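Local coordinates for protein chitinase (Paenibacillus sp. FPU-7, PDB 5GZT) that probably hydrolyses internal beta-1,4 linkages of chitin and chitodextrins, using two glycoside hydrolase family 18 domains joined through an immunoglobulin-like domain, at residues B[577-582]-B[742-747]; B[681-686]-B[736-741]; B[569-574]-B[595-600]; B[562-567]-B[600-605]. One frame throughout, in Å; residues are numbered along the deposited sequence.

Interaction 1. Residues B[577-582]-B[742-747]; sequences YTRYWD and AVLEAN. With FMT (formic acid), chain H.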
loop_
_atom_site.group_PDB
_atom_site.type_symbol
_atom_site.label_atom_id
_atom_site.label_comp_id
_atom_site.label_asym_id
_atom_site.label_seq_id
_atom_site.Cartn_x
_atom_site.Cartn_y
_atom_site.Cartn_z
ATOM N N TYR B 577 7.353 -5.922 31.370
ATOM C CA TYR B 577 7.614 -4.848 30.417
ATOM C C TYR B 577 6.438 -3.827 30.499
ATOM O O TYR B 577 5.242 -4.222 30.282
ATOM C CB TYR B 577 7.770 -5.392 28.987
ATOM C CG TYR B 577 9.095 -6.021 28.686
ATOM C CD1 TYR B 577 9.350 -7.322 29.020
ATOM C CD2 TYR B 577 10.119 -5.279 28.141
ATOM C CE1 TYR B 577 10.622 -7.906 28.794
ATOM C CE2 TYR B 577 11.380 -5.836 27.915
ATOM C CZ TYR B 577 11.634 -7.143 28.229
ATOM O OH TYR B 577 12.929 -7.658 27.976
ATOM N N THR B 578 6.753 -2.547 30.749
ATOM C CA THR B 578 5.760 -1.487 30.854
ATOM C C THR B 578 5.654 -0.851 29.461
ATOM O O THR B 578 6.677 -0.561 28.808
ATOM C CB THR B 578 6.166 -0.491 31.936
ATOM O OG1 THR B 578 6.182 -1.177 33.166
ATOM C CG2 THR B 578 5.248 0.647 32.049
ATOM N N ARG B 579 4.435 -0.586 29.030
ATOM C CA ARG B 579 4.135 0.156 27.801
ATOM C C ARG B 579 4.152 1.654 28.119
ATOM O O ARG B 579 3.522 2.085 29.064
ATOM C CB ARG B 579 2.755 -0.233 27.196
ATOM C CG ARG B 579 2.568 0.593 25.905
ATOM C CD ARG B 579 1.405 0.097 25.068
ATOM N NE ARG B 579 0.162 0.089 25.788
ATOM C CZ ARG B 579 -0.812 1.002 25.700
ATOM N NH1 ARG B 579 -0.665 2.179 25.049
ATOM N NH2 ARG B 579 -1.941 0.799 26.375
ATOM N N TYR B 580 4.931 2.429 27.350
ATOM C CA TYR B 580 5.009 3.889 27.480
ATOM C C TYR B 580 4.695 4.509 26.124
ATOM O O TYR B 580 4.730 3.845 25.125
ATOM C CB TYR B 580 6.445 4.269 27.866
ATOM C CG TYR B 580 6.818 3.978 29.302
ATOM C CD1 TYR B 580 6.122 4.535 30.336
ATOM C CD2 TYR B 580 7.872 3.136 29.626
ATOM C CE1 TYR B 580 6.499 4.305 31.671
ATOM C CE2 TYR B 580 8.256 2.953 30.954
ATOM C CZ TYR B 580 7.570 3.520 31.934
ATOM O OH TYR B 580 7.917 3.290 33.230
ATOM N N TRP B 581 4.369 5.803 26.086
ATOM C CA TRP B 581 4.097 6.491 24.870
ATOM C C TRP B 581 4.878 7.802 24.915
ATOM O O TRP B 581 4.911 8.491 25.924
ATOM C CB TRP B 581 2.626 6.831 24.885
ATOM C CG TRP B 581 2.122 7.668 23.716
ATOM C CD1 TRP B 581 1.673 8.969 23.769
ATOM C CD2 TRP B 581 1.979 7.253 22.359
ATOM N NE1 TRP B 581 1.299 9.348 22.543
ATOM C CE2 TRP B 581 1.446 8.343 21.658
ATOM C CE3 TRP B 581 2.322 6.086 21.652
ATOM C CZ2 TRP B 581 1.110 8.299 20.279
ATOM C CZ3 TRP B 581 1.954 6.015 20.258
ATOM C CH2 TRP B 581 1.424 7.159 19.596
ATOM N N ASP B 582 5.453 8.155 23.788
ATOM C CA ASP B 582 6.088 9.465 23.631
ATOM C C ASP B 582 5.105 10.322 22.863
ATOM O O ASP B 582 4.848 10.133 21.694
ATOM C CB ASP B 582 7.395 9.329 22.870
ATOM C CG ASP B 582 8.161 10.700 22.717
ATOM O OD1 ASP B 582 7.534 11.773 22.612
ATOM O OD2 ASP B 582 9.372 10.680 22.517
ATOM N N ALA B 742 -10.064 8.266 26.638
ATOM C CA ALA B 742 -9.254 7.090 27.064
ATOM C C ALA B 742 -8.105 6.796 26.163
ATOM O O ALA B 742 -7.185 6.136 26.600
ATOM C CB ALA B 742 -10.128 5.823 27.160
ATOM N N VAL B 743 -8.166 7.233 24.897
ATOM C CA VAL B 743 -7.224 6.738 23.882
ATOM C C VAL B 743 -6.200 7.832 23.514
ATOM O O VAL B 743 -6.385 8.996 23.801
ATOM C CB VAL B 743 -7.923 6.248 22.610
ATOM C CG1 VAL B 743 -8.860 5.068 22.979
ATOM C CG2 VAL B 743 -8.737 7.357 21.925
ATOM N N LEU B 744 -5.172 7.388 22.829
ATOM C CA LEU B 744 -4.017 8.136 22.429
ATOM C C LEU B 744 -4.309 8.878 21.138
ATOM O O LEU B 744 -3.735 9.895 20.903
ATOM C CB LEU B 744 -2.827 7.123 22.197
ATOM C CG LEU B 744 -2.215 6.578 23.496
ATOM C CD1 LEU B 744 -1.114 5.527 23.249
ATOM C CD2 LEU B 744 -1.657 7.648 24.365
ATOM N N GLU B 745 -5.111 8.296 20.273
ATOM C CA GLU B 745 -5.456 8.900 19.033
ATOM C C GLU B 745 -6.241 10.171 19.308
ATOM O O GLU B 745 -6.967 10.275 20.297
ATOM C CB GLU B 745 -6.333 7.957 18.193
ATOM C CG GLU B 745 -5.610 6.718 17.647
ATOM C CD GLU B 745 -5.504 5.542 18.657
ATOM O OE1 GLU B 745 -5.888 5.719 19.820
ATOM O OE2 GLU B 745 -5.050 4.446 18.301
ATOM N N ALA B 746 -6.156 11.103 18.421
ATOM C CA ALA B 746 -6.635 12.494 18.656
ATOM C C ALA B 746 -8.133 12.698 18.529
ATOM O O ALA B 746 -8.718 13.361 19.370
ATOM C CB ALA B 746 -5.922 13.460 17.685
ATOM N N ASN B 747 -8.789 12.237 17.494
ATOM C CA ASN B 747 -10.196 12.766 17.398
ATOM C C ASN B 747 -11.244 11.651 17.293
ATOM O O ASN B 747 -12.204 11.756 16.557
ATOM C CB ASN B 747 -10.336 13.734 16.182
ATOM C CG ASN B 747 -9.435 14.965 16.294
ATOM O OD1 ASN B 747 -9.642 15.865 17.143
ATOM N ND2 ASN B 747 -8.413 15.003 15.443
HETATM C C FMT H . 1.347 3.677 23.350
HETATM O O1 FMT H . 1.972 3.218 24.367
HETATM O O2 FMT H . 0.798 3.092 22.212
#
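W581 on strand 578-582 and L744 in the loop 742-747 are the closest backbone pair, yet their CA atoms stand 8.6 Å apart, so side chains have to bridge the distance. This is a domain interface. The strand lies at the margin of the five-stranded antiparallel sheet inserted into the first family 18 barrel, whereas the loop connects strands 732-738 and 754-759 of the immunoglobulin-like domain. With CG anti to the backbone N (chi1 176°), the W581 indole reaches out toward the loop and offers L744 one of its faces. CD2 of L744 lies above the five-membered ring of W581, 3.8 Å from the centroid and 15° off the normal, a CH-pi contact. The second methyl, CD1 of L744, rests over the same face nearer the rim, so the isopropyl group spans part of the bicyclic system. The indole NE1 is hydrogen-bonded to OD1 of D583, which helps to hold the ring's turn. Replacing W581 by an alanine would probably leave both L744 methyls without the surface they lie on and open a gap between the two domains. R579 comes in from the same strand, its chain bent at chi3. NH1 of R579 is 3.8 Å from CD1 of L744, which lies at the guanidinium edge. The same nitrogen donates to O of L683, a second tie to the immunoglobulin-like domain. A formic acid molecule, probably from the crystallisation liquor, occupies the corner between the three side chains: its O1 accepts from NH1 of R579 at 2.9 Å (N-H...O angle 158°).

Interaction 2. Residues B[681-686]-B[736-741]; sequences GTLKPV and VVVKAS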
loop_
_atom_site.group_PDB
_atom_site.type_symbol
_atom_site.label_atom_id
_atom_site.label_comp_id
_atom_site.label_asym_id
_atom_site.label_seq_id
_atom_site.Cartn_x
_atom_site.Cartn_y
_atom_site.Cartn_z
ATOM N N GLY B 681 -8.744 2.080 18.201
ATOM C CA GLY B 681 -8.287 3.004 19.242
ATOM C C GLY B 681 -7.310 2.311 20.159
ATOM O O GLY B 681 -7.346 1.075 20.284
ATOM N N THR B 682 -6.481 3.097 20.847
ATOM C CA THR B 682 -5.427 2.601 21.692
ATOM C C THR B 682 -5.477 3.299 23.002
ATOM O O THR B 682 -5.224 4.492 23.051
ATOM C CB THR B 682 -4.060 2.817 20.993
ATOM O OG1 THR B 682 -4.150 2.396 19.585
ATOM C CG2 THR B 682 -3.002 2.090 21.696
ATOM N N LEU B 683 -5.707 2.569 24.112
ATOM C CA LEU B 683 -5.713 3.174 25.414
ATOM C C LEU B 683 -4.339 3.822 25.725
ATOM O O LEU B 683 -3.284 3.313 25.359
ATOM C CB LEU B 683 -6.012 2.182 26.546
ATOM C CG LEU B 683 -7.310 1.351 26.478
ATOM C CD1 LEU B 683 -7.312 0.337 27.586
ATOM C CD2 LEU B 683 -8.471 2.331 26.578
ATOM N N LYS B 684 -4.412 4.951 26.434
ATOM C CA LYS B 684 -3.279 5.440 27.218
ATOM C C LYS B 684 -2.748 4.271 28.059
ATOM O O LYS B 684 -3.531 3.424 28.586
ATOM C CB LYS B 684 -3.710 6.559 28.137
ATOM C CG LYS B 684 -4.171 7.829 27.389
ATOM C CD LYS B 684 -4.660 8.921 28.359
ATOM C CE LYS B 684 -6.038 8.640 28.860
ATOM N NZ LYS B 684 -6.522 9.449 30.027
ATOM N N PRO B 685 -1.457 4.242 28.267
ATOM C CA PRO B 685 -0.926 3.163 29.078
ATOM C C PRO B 685 -1.588 3.059 30.453
ATOM O O PRO B 685 -1.713 1.936 30.987
ATOM C CB PRO B 685 0.584 3.494 29.164
ATOM C CG PRO B 685 0.828 4.290 27.923
ATOM C CD PRO B 685 -0.410 5.028 27.577
ATOM N N VAL B 686 -1.971 4.221 31.018
ATOM C CA VAL B 686 -2.709 4.352 32.250
ATOM C C VAL B 686 -3.965 5.226 31.977
ATOM O O VAL B 686 -3.825 6.452 31.755
ATOM C CB VAL B 686 -1.882 4.929 33.424
ATOM C CG1 VAL B 686 -2.737 5.141 34.660
ATOM C CG2 VAL B 686 -0.740 3.962 33.813
ATOM N N VAL B 736 -20.395 -0.855 29.177
ATOM C CA VAL B 736 -19.105 -0.190 29.362
ATOM C C VAL B 736 -18.860 0.717 28.183
ATOM O O VAL B 736 -18.806 0.271 27.059
ATOM C CB VAL B 736 -17.935 -1.223 29.442
ATOM C CG1 VAL B 736 -16.608 -0.504 29.721
ATOM C CG2 VAL B 736 -18.243 -2.173 30.608
ATOM N N VAL B 737 -18.769 2.019 28.418
ATOM C CA VAL B 737 -18.432 2.881 27.306
ATOM C C VAL B 737 -16.972 3.339 27.520
ATOM O O VAL B 737 -16.641 3.780 28.599
ATOM C CB VAL B 737 -19.326 4.135 27.290
ATOM C CG1 VAL B 737 -18.764 5.149 26.315
ATOM C CG2 VAL B 737 -20.817 3.752 26.966
ATOM N N VAL B 738 -16.156 3.216 26.475
ATOM C CA VAL B 738 -14.790 3.694 26.478
ATOM C C VAL B 738 -14.764 5.061 25.832
ATOM O O VAL B 738 -15.046 5.210 24.626
ATOM C CB VAL B 738 -13.875 2.732 25.696
ATOM C CG1 VAL B 738 -12.414 3.147 25.813
ATOM C CG2 VAL B 738 -13.993 1.353 26.258
ATOM N N LYS B 739 -14.457 6.059 26.633
ATOM C CA LYS B 739 -14.616 7.434 26.148
ATOM C C LYS B 739 -13.488 7.805 25.236
ATOM O O LYS B 739 -12.399 7.190 25.305
ATOM C CB LYS B 739 -14.636 8.419 27.306
ATOM C CG LYS B 739 -15.658 8.124 28.342
ATOM C CD LYS B 739 -17.057 8.459 27.943
ATOM C CE LYS B 739 -17.338 9.954 28.075
ATOM N NZ LYS B 739 -18.516 10.281 27.188
ATOM N N ALA B 740 -13.743 8.828 24.390
ATOM C CA ALA B 740 -12.733 9.440 23.526
ATOM C C ALA B 740 -11.477 9.810 24.340
ATOM O O ALA B 740 -10.367 9.695 23.858
ATOM C CB ALA B 740 -13.286 10.666 22.792
ATOM N N SER B 741 -11.653 10.260 25.548
ATOM C CA SER B 741 -10.527 10.688 26.391
ATOM C C SER B 741 -9.619 9.522 26.814
ATOM O O SER B 741 -8.516 9.763 27.280
ATOM C CB SER B 741 -11.060 11.423 27.582
ATOM O OG SER B 741 -11.706 10.499 28.483
#
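K684 and S741 make the closest approach of this contact, on its solvent side, while the buried side is the single apolar pair L683 and V738. CE of K684 presses against the carbonyl O of S741 at 3.1 Å, whereas NZ of K684, at 3.4 Å from that oxygen, has too poor an angle for a hydrogen bond. The lysine chain bends at chi3 (-78°), laying its CD-CE part beside the carbonyl while the ammonium goes elsewhere, to a salt bridge with OD2 of D691. The CB of S741 points away from the 681-686 loop, and its OG bonds to OD1 of D691. One carboxylate therefore serves both segments, one oxygen each, and links K684 to S741 indirectly. S741 is exposed, which puts this end of the contact on the solvent side. The setting is the immunoglobulin-like domain, where residues 681-686 run between strands 668-678 and 692-695, and residues 736-741 run from the end of strand 732-738 into a short 3-10 segment. Backbone bonds from T682 to L744 and from K684 to A742 hold the loop against the chain just beyond S741. Deeper in, the apolar pair is buried and meets through one pair of methyls: CD2 of L683 is 4.1 Å from CG1 of V738, and the two side chains cross at about a right angle. CG1 of V738 is anti to its own backbone N (chi1 -174°), which turns that methyl toward the leucine. Both also pack elsewhere: L683 on L678 and A742, V738 on V652.

Interaction 3. Residues B[569-574]-B[595-600]; sequences NNYINK and TFISYE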
loop_
_atom_site.group_PDB
_atom_site.type_symbol
_atom_site.label_atom_id
_atom_site.label_comp_id
_atom_site.label_asym_id
_atom_site.label_seq_id
_atom_site.Cartn_x
_atom_site.Cartn_y
_atom_site.Cartn_z
ATOM N N ASN B 569 2.401 -11.306 21.860
ATOM C CA ASN B 569 2.278 -12.533 22.625
ATOM C C ASN B 569 2.960 -12.484 23.993
ATOM O O ASN B 569 2.395 -12.988 24.931
ATOM C CB ASN B 569 2.776 -13.710 21.802
ATOM C CG ASN B 569 1.827 -14.075 20.630
ATOM O OD1 ASN B 569 0.665 -13.676 20.531
ATOM N ND2 ASN B 569 2.357 -14.837 19.759
ATOM N N ASN B 570 4.156 -11.882 24.110
ATOM C CA ASN B 570 4.959 -12.081 25.286
ATOM C C ASN B 570 5.545 -10.811 25.938
ATOM O O ASN B 570 6.108 -10.908 27.051
ATOM C CB ASN B 570 6.104 -13.066 24.965
ATOM C CG ASN B 570 5.585 -14.434 24.544
ATOM O OD1 ASN B 570 5.940 -15.017 23.491
ATOM N ND2 ASN B 570 4.690 -14.907 25.322
ATOM N N TYR B 571 5.369 -9.630 25.319
ATOM C CA TYR B 571 6.046 -8.425 25.876
ATOM C C TYR B 571 5.128 -7.236 26.228
ATOM O O TYR B 571 5.337 -6.563 27.239
ATOM C CB TYR B 571 7.085 -7.928 24.910
ATOM C CG TYR B 571 8.336 -8.746 24.766
ATOM C CD1 TYR B 571 8.336 -9.888 23.984
ATOM C CD2 TYR B 571 9.522 -8.335 25.324
ATOM C CE1 TYR B 571 9.490 -10.645 23.839
ATOM C CE2 TYR B 571 10.724 -9.083 25.183
ATOM C CZ TYR B 571 10.691 -10.218 24.393
ATOM O OH TYR B 571 11.845 -10.963 24.182
ATOM N N ILE B 572 4.200 -6.889 25.349
ATOM C CA ILE B 572 3.523 -5.566 25.549
ATOM C C ILE B 572 2.588 -5.690 26.780
ATOM O O ILE B 572 1.588 -6.424 26.757
ATOM C CB ILE B 572 2.710 -5.096 24.336
ATOM C CG1 ILE B 572 3.556 -4.957 23.100
ATOM C CG2 ILE B 572 2.051 -3.731 24.666
ATOM C CD1 ILE B 572 2.771 -4.828 21.770
ATOM N N ASN B 573 2.980 -5.019 27.842
ATOM C CA ASN B 573 2.346 -5.069 29.137
ATOM C C ASN B 573 2.358 -6.493 29.706
ATOM O O ASN B 573 1.436 -6.871 30.423
ATOM C CB ASN B 573 0.936 -4.429 29.103
ATOM C CG ASN B 573 0.377 -4.144 30.482
ATOM O OD1 ASN B 573 1.105 -3.806 31.411
ATOM N ND2 ASN B 573 -0.959 -4.288 30.638
ATOM N N LYS B 574 3.394 -7.261 29.376
ATOM C CA LYS B 574 3.581 -8.652 29.863
ATOM C C LYS B 574 5.019 -8.846 30.372
ATOM O O LYS B 574 5.960 -8.137 29.952
ATOM C CB LYS B 574 3.345 -9.669 28.748
ATOM C CG LYS B 574 1.909 -9.684 28.280
ATOM C CD LYS B 574 1.688 -10.491 27.061
ATOM C CE LYS B 574 0.210 -10.575 26.802
ATOM N NZ LYS B 574 -0.090 -11.326 25.600
ATOM N N THR B 595 15.945 -3.851 29.501
ATOM C CA THR B 595 15.707 -3.859 28.060
ATOM C C THR B 595 14.690 -2.823 27.596
ATOM O O THR B 595 13.566 -2.789 28.129
ATOM C CB THR B 595 15.282 -5.253 27.661
ATOM O OG1 THR B 595 16.260 -6.167 28.141
ATOM C CG2 THR B 595 15.112 -5.371 26.249
ATOM N N PHE B 596 15.063 -2.070 26.574
ATOM C CA PHE B 596 14.241 -1.049 25.931
ATOM C C PHE B 596 13.856 -1.489 24.513
ATOM O O PHE B 596 14.684 -1.967 23.738
ATOM C CB PHE B 596 15.002 0.288 25.870
ATOM C CG PHE B 596 14.356 1.316 25.051
ATOM C CD1 PHE B 596 14.566 1.344 23.716
ATOM C CD2 PHE B 596 13.517 2.289 25.620
ATOM C CE1 PHE B 596 13.978 2.305 22.942
ATOM C CE2 PHE B 596 12.905 3.244 24.838
ATOM C CZ PHE B 596 13.133 3.252 23.511
ATOM N N ILE B 597 12.575 -1.354 24.176
ATOM C CA ILE B 597 12.068 -1.861 22.904
ATOM C C ILE B 597 11.311 -0.735 22.253
ATOM O O ILE B 597 10.283 -0.268 22.800
ATOM C CB ILE B 597 11.129 -3.067 23.139
ATOM C CG1 ILE B 597 11.901 -4.204 23.786
ATOM C CG2 ILE B 597 10.515 -3.518 21.835
ATOM C CD1 ILE B 597 11.196 -5.495 24.183
ATOM N N SER B 598 11.736 -0.348 21.057
ATOM C CA SER B 598 11.079 0.645 20.292
ATOM C C SER B 598 10.298 -0.044 19.247
ATOM O O SER B 598 10.862 -0.815 18.552
ATOM C CB SER B 598 12.088 1.598 19.601
ATOM O OG SER B 598 11.456 2.311 18.569
ATOM N N TYR B 599 9.051 0.363 19.018
ATOM C CA TYR B 599 8.193 -0.364 18.115
ATOM C C TYR B 599 7.085 0.533 17.534
ATOM O O TYR B 599 7.081 1.761 17.753
ATOM C CB TYR B 599 7.646 -1.669 18.811
ATOM C CG TYR B 599 6.537 -1.480 19.849
ATOM C CD1 TYR B 599 6.839 -1.033 21.131
ATOM C CD2 TYR B 599 5.207 -1.859 19.597
ATOM C CE1 TYR B 599 5.893 -0.832 22.094
ATOM C CE2 TYR B 599 4.263 -1.741 20.604
ATOM C CZ TYR B 599 4.630 -1.218 21.844
ATOM O OH TYR B 599 3.723 -1.045 22.829
ATOM N N GLU B 600 6.248 -0.086 16.725
ATOM C CA GLU B 600 5.195 0.521 15.960
ATOM C C GLU B 600 3.928 -0.286 16.418
ATOM O O GLU B 600 3.960 -1.507 16.454
ATOM C CB GLU B 600 5.395 0.146 14.534
ATOM C CG GLU B 600 4.423 0.775 13.580
ATOM C CD GLU B 600 4.922 2.148 13.032
ATOM O OE1 GLU B 600 4.753 3.152 13.730
ATOM O OE2 GLU B 600 5.468 2.215 11.906
#
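Y571 and I572 open a type II beta turn that runs to K574 just past helix 564-570, and both reach over to strand 596-598 and its continuation in the five-stranded antiparallel sheet of the barrel's insertion. Two apolar pairs make the contact. CD2 of the Y571 ring meets CD1 of I597 at 3.5 Å, the side chains crossing at about a right angle. I597 is extended beyond CG1, so its CD1 methyl forms the tip that arrives at the tyrosine. One residue on from Y571, and two on from I597, CD1 of I572 touches CE2 of Y599 at 3.6 Å, approaching the ring obliquely. The branched CG2 of I572 lies 3.7 Å from OH of Y599, so the isoleucine follows the phenol from CE2 to its oxygen. Y599 adopts the less common first torsion of 75°, with CG between the backbone N and the carbonyl carbon; this folds the ring back until its edge faces O of I597 in plane. The turn closes with N of K574 on O of Y571 at 3.0 Å, and NZ of K574 reaches back to O of N569 at 3.1 Å from above the carbonyl plane.

Interaction 4. Residues B[562-567]-B[600-605]; sequences IVYSEL and EDTASA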
loop_
_atom_site.group_PDB
_atom_site.type_symbol
_atom_site.label_atom_id
_atom_site.label_comp_id
_atom_site.label_asym_id
_atom_site.label_seq_id
_atom_site.Cartn_x
_atom_site.Cartn_y
_atom_site.Cartn_z
ATOM N N ILE B 562 12.715 -7.628 17.503
ATOM C CA ILE B 562 11.673 -8.580 17.888
ATOM C C ILE B 562 10.424 -8.248 17.088
ATOM O O ILE B 562 9.974 -7.125 17.097
ATOM C CB ILE B 562 11.383 -8.464 19.400
ATOM C CG1 ILE B 562 12.602 -8.771 20.211
ATOM C CG2 ILE B 562 10.273 -9.440 19.802
ATOM C CD1 ILE B 562 12.519 -8.440 21.694
ATOM N N VAL B 563 9.833 -9.206 16.382
ATOM C CA VAL B 563 8.742 -8.969 15.473
ATOM C C VAL B 563 7.471 -8.663 16.294
ATOM O O VAL B 563 7.352 -9.039 17.491
ATOM C CB VAL B 563 8.545 -10.127 14.485
ATOM C CG1 VAL B 563 9.880 -10.480 13.760
ATOM C CG2 VAL B 563 7.987 -11.373 15.189
ATOM N N TYR B 564 6.591 -7.838 15.732
ATOM C CA TYR B 564 5.404 -7.372 16.487
ATOM C C TYR B 564 4.562 -8.538 17.076
ATOM O O TYR B 564 4.055 -8.417 18.153
ATOM C CB TYR B 564 4.517 -6.571 15.567
ATOM C CG TYR B 564 3.345 -5.861 16.218
ATOM C CD1 TYR B 564 3.545 -4.831 17.155
ATOM C CD2 TYR B 564 2.033 -6.279 15.969
ATOM C CE1 TYR B 564 2.452 -4.204 17.762
ATOM C CE2 TYR B 564 0.953 -5.631 16.537
ATOM C CZ TYR B 564 1.136 -4.580 17.427
ATOM O OH TYR B 564 0.070 -3.917 17.999
ATOM N N SER B 565 4.321 -9.603 16.321
ATOM C CA SER B 565 3.529 -10.735 16.846
ATOM C C SER B 565 4.099 -11.290 18.140
ATOM O O SER B 565 3.348 -11.615 19.051
ATOM C CB SER B 565 3.435 -11.852 15.820
ATOM O OG SER B 565 4.729 -12.264 15.380
ATOM N N GLU B 566 5.420 -11.348 18.249
ATOM C CA GLU B 566 6.053 -11.829 19.448
ATOM C C GLU B 566 5.893 -10.810 20.583
ATOM O O GLU B 566 5.695 -11.185 21.739
ATOM C CB GLU B 566 7.525 -12.111 19.178
ATOM C CG GLU B 566 8.398 -12.384 20.380
ATOM C CD GLU B 566 8.034 -13.668 21.128
ATOM O OE1 GLU B 566 7.486 -14.647 20.549
ATOM O OE2 GLU B 566 8.247 -13.702 22.378
ATOM N N LEU B 567 5.944 -9.517 20.252
ATOM C CA LEU B 567 5.688 -8.500 21.255
ATOM C C LEU B 567 4.272 -8.610 21.805
ATOM O O LEU B 567 4.058 -8.527 22.987
ATOM C CB LEU B 567 5.949 -7.060 20.727
ATOM C CG LEU B 567 7.380 -6.680 20.286
ATOM C CD1 LEU B 567 7.349 -5.268 19.673
ATOM C CD2 LEU B 567 8.361 -6.767 21.422
ATOM N N GLU B 600 6.248 -0.086 16.725
ATOM C CA GLU B 600 5.195 0.521 15.960
ATOM C C GLU B 600 3.928 -0.286 16.418
ATOM O O GLU B 600 3.960 -1.507 16.454
ATOM C CB GLU B 600 5.395 0.146 14.534
ATOM C CG GLU B 600 4.423 0.775 13.580
ATOM C CD GLU B 600 4.922 2.148 13.032
ATOM O OE1 GLU B 600 4.753 3.152 13.730
ATOM O OE2 GLU B 600 5.468 2.215 11.906
ATOM N N ASP B 601 2.836 0.408 16.732
ATOM C CA ASP B 601 1.594 -0.245 17.233
ATOM C C ASP B 601 0.414 0.453 16.564
ATOM O O ASP B 601 0.579 1.159 15.536
ATOM C CB ASP B 601 1.570 -0.215 18.772
ATOM C CG ASP B 601 1.193 1.136 19.377
ATOM O OD1 ASP B 601 1.140 2.155 18.610
ATOM O OD2 ASP B 601 1.046 1.201 20.669
ATOM N N THR B 602 -0.776 0.253 17.143
ATOM C CA THR B 602 -1.951 0.701 16.585
ATOM C C THR B 602 -1.990 2.212 16.600
ATOM O O THR B 602 -2.584 2.844 15.669
ATOM C CB THR B 602 -3.150 0.102 17.305
ATOM O OG1 THR B 602 -3.017 0.284 18.678
ATOM C CG2 THR B 602 -3.250 -1.375 17.038
ATOM N N ALA B 603 -1.529 2.784 17.683
ATOM C CA ALA B 603 -1.535 4.246 17.803
ATOM C C ALA B 603 -0.528 4.965 16.856
ATOM O O ALA B 603 -0.881 5.963 16.221
ATOM C CB ALA B 603 -1.288 4.664 19.264
ATOM N N SER B 604 0.714 4.470 16.779
ATOM C CA SER B 604 1.729 5.054 15.921
ATOM C C SER B 604 1.300 4.871 14.459
ATOM O O SER B 604 1.488 5.831 13.667
ATOM C CB SER B 604 3.159 4.541 16.188
ATOM O OG SER B 604 3.338 3.218 15.758
ATOM N N ALA B 605 0.706 3.719 14.098
ATOM C CA ALA B 605 0.164 3.544 12.794
ATOM C C ALA B 605 -0.914 4.605 12.482
ATOM O O ALA B 605 -0.893 5.157 11.365
ATOM C CB ALA B 605 -0.343 2.168 12.505
#
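Y564, in the first turn of helix 564-570, carries this contact with residues 600-605, which enter helix 602-614 and form its first turn. From CB the side chain leaves with CG anti to the backbone N (chi1 -172°), which sends the ring away from its own helix toward the other segment. Along one side of the ring, CD1 of Y564 and then CE1 of Y564 each lie 3.4 Å from O of E600, which approaches obliquely. CE1 also comes near CA of D601. At the tip, OH of Y564 is 4.0 Å from CA of D601 and 4.3 Å from CG2 of T602, both loose packing; its polar partner is OE2 of E633, to which it is hydrogen-bonded. A phenylalanine in place of Y564 would probably leave OE2 of E633 without this hydrogen-bond partner. D601 turns its carboxylate away, the plane at 90° to the ring, because it is engaged with its own helix: N of S604 donates to OD1 of D601 at 3.0 Å and 170°, and N of D601 returns a bond to OG of S604 at 3.0 Å. That reciprocal pair is a capping box, with D601 as N-cap, and it fixes the backbone against which the tyrosine lies. Helix 564-570, directly after strand 561-563, thus packs through Y564 on the start of helix 602-614, while helix 633-642 also packs here, with L634 touching Y564 and both E633 and T637 touching T602.

Overall arrangement
Interactions 3 and 4 lie wholly within the first family 18 range, share E600 and helix 564-570, and have centres about 8 Å apart. Along the chain interaction 4 encloses interaction 3, the segments of interaction 1 alternate with those of both, and interaction 2 falls between the two segments of interaction 1. Interaction 1 crosses from strand 578-582 of the same five-stranded sheet to the immunoglobulin-like domain, where interaction 2 lies, centres about 9 Å apart. T682 of interaction 2 ties it to two others: its OG1 meets E745 of interaction 1 and T602 of interaction 4. The four thus run from the barrel's insertion, through the interface, into the domain leading to the second barrel.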